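PDB 5EZ7: probable FAD-dependent oxidoreductase PA4991 from Pseudomonas aeruginosa PAO1, which probably acts as an FAD-dependent oxidoreductase of the DAO family, with an unknown physiological substrate, and is needed for growth in cystic fibrosis sputum. Local coordinates for residues V281-D284 / E285-I289. Numbering follows the deposited sequence.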
loop_
_atom_site.group_PDB
_atom_site.type_symbol
_atom_site.label_atom_id
_atom_site.label_comp_id
_atom_site.label_asym_id
_atom_site.label_seq_id
_atom_site.Cartn_x
_atom_site.Cartn_y
_atom_site.Cartn_z
ATOM N N VAL A 281 16.042 -0.617 -12.767
ATOM C CA VAL A 281 15.381 0.498 -13.435
ATOM C C VAL A 281 16.088 0.839 -14.743
ATOM O O VAL A 281 15.427 1.075 -15.734
ATOM C CB VAL A 281 15.206 1.745 -12.512
ATOM C CG1 VAL A 281 14.693 2.957 -13.290
ATOM C CG2 VAL A 281 14.221 1.444 -11.378
ATOM N N ALA A 282 17.413 0.813 -14.772
ATOM C CA ALA A 282 18.135 1.199 -15.992
ATOM C C ALA A 282 18.059 0.136 -17.120
ATOM O O ALA A 282 18.190 0.472 -18.288
ATOM C CB ALA A 282 19.588 1.528 -15.664
ATOM N N ARG A 283 17.870 -1.129 -16.773
ATOM C CA ARG A 283 17.714 -2.190 -17.762
ATOM C C ARG A 283 16.317 -2.135 -18.400
ATOM O O ARG A 283 15.295 -1.903 -17.728
ATOM C CB ARG A 283 17.907 -3.579 -17.121
ATOM C CG ARG A 283 19.326 -3.904 -16.654
ATOM C CD ARG A 283 19.458 -5.361 -16.184
ATOM N NE ARG A 283 18.858 -5.554 -14.858
ATOM C CZ ARG A 283 19.498 -5.503 -13.682
ATOM N NH1 ARG A 283 20.820 -5.287 -13.592
ATOM N NH2 ARG A 283 18.806 -5.704 -12.561
ATOM N N ASP A 284 16.273 -2.395 -19.696
ATOM C CA ASP A 284 15.011 -2.550 -20.407
ATOM C C ASP A 284 14.349 -3.889 -20.038
ATOM O O ASP A 284 14.909 -4.703 -19.295
ATOM C CB ASP A 284 15.208 -2.398 -21.936
ATOM C CG ASP A 284 16.271 -3.366 -22.501
ATOM O OD1 ASP A 284 15.934 -4.553 -22.782
ATOM O OD2 ASP A 284 17.460 -2.932 -22.623
ATOM N N GLU A 285 13.148 -4.104 -20.558
ATOM C CA GLU A 285 12.338 -5.244 -20.165
ATOM C C GLU A 285 13.028 -6.646 -20.352
ATOM O O GLU A 285 13.003 -7.493 -19.437
ATOM C CB GLU A 285 10.977 -5.184 -20.872
ATOM C CG GLU A 285 10.020 -6.242 -20.333
ATOM C CD GLU A 285 8.666 -6.306 -21.025
ATOM O OE1 GLU A 285 8.632 -6.002 -22.244
ATOM O OE2 GLU A 285 7.659 -6.691 -20.340
ATOM N N ALA A 286 13.623 -6.848 -21.529
ATOM C CA ALA A 286 14.316 -8.074 -21.865
ATOM C C ALA A 286 15.576 -8.303 -21.040
ATOM O O ALA A 286 15.796 -9.396 -20.563
ATOM C CB ALA A 286 14.646 -8.108 -23.356
ATOM N N ALA A 287 16.409 -7.281 -20.911
ATOM C CA ALA A 287 17.553 -7.326 -19.997
ATOM C C ALA A 287 17.116 -7.602 -18.543
ATOM O O ALA A 287 17.741 -8.395 -17.844
ATOM C CB ALA A 287 18.350 -6.026 -20.085
ATOM N N GLN A 288 16.020 -6.976 -18.106
ATOM C CA GLN A 288 15.517 -7.205 -16.736
ATOM C C GLN A 288 14.964 -8.611 -16.527
ATOM O O GLN A 288 15.235 -9.236 -15.497
ATOM C CB GLN A 288 14.488 -6.141 -16.332
ATOM C CG GLN A 288 13.947 -6.287 -14.916
ATOM C CD GLN A 288 14.968 -6.004 -13.823
ATOM O OE1 GLN A 288 16.183 -6.144 -14.007
ATOM N NE2 GLN A 288 14.471 -5.602 -12.674
ATOM N N ILE A 289 14.210 -9.100 -17.510
ATOM C CA ILE A 289 13.779 -10.497 -17.542
ATOM C C ILE A 289 14.966 -11.429 -17.554
ATOM O O ILE A 289 15.020 -12.335 -16.761
ATOM C CB ILE A 289 12.839 -10.771 -18.730
ATOM C CG1 ILE A 289 11.445 -10.201 -18.378
ATOM C CG2 ILE A 289 12.746 -12.267 -19.085
ATOM C CD1 ILE A 289 10.581 -9.920 -19.610
HETATM O O HOH W 1 13.415 -5.114 -23.965
#
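Asp284 O receives Gln288 N at 2.8 Å, the first i to i+4 bond of helix 285-299, after Arg283, the first residue past helix 278-282 to leave helical phi/psi. Asp284 is the N-cap. Its chi1 of 55° sets CG between the backbone N and the carbonyl carbon, which turns the carboxylate toward the open amides of the first turn, where Asp284 OD1 accepts a weak but straight hydrogen bond from Ala287 N at 3.3 Å. A water that donates to OD1 and accepts from Ala286 N adds a second, indirect link, so amides at the start of the helix are met by the carboxylate and its water. The negative group there probably also suits the helix dipole.

One residue earlier, Arg283 runs alongside the first turn: its CB packs on Ala287 CB at 3.9 Å, and its side chain bends at chi3 (-76°) to bring the guanidinium to Gln288. There it grips side-on: Arg283 NE at 2.9 Å and Arg283 NH2 at 3.0 Å both donate hydrogen bonds to Gln288 OE1, which lies in the guanidinium plane; the amide is nearly coplanar with it.

Gln288 NE2 donates hydrogen bonds to Ile275 O and His230 O, so both ends of this buried amide are held and its orientation is fixed. The turn between helices 278-282 and 285-299 lies at the surface, packed on strands 224-236 and 309-320, with Val281 on Pro228, Gln288 on Val232 and Ile289 on Trp310.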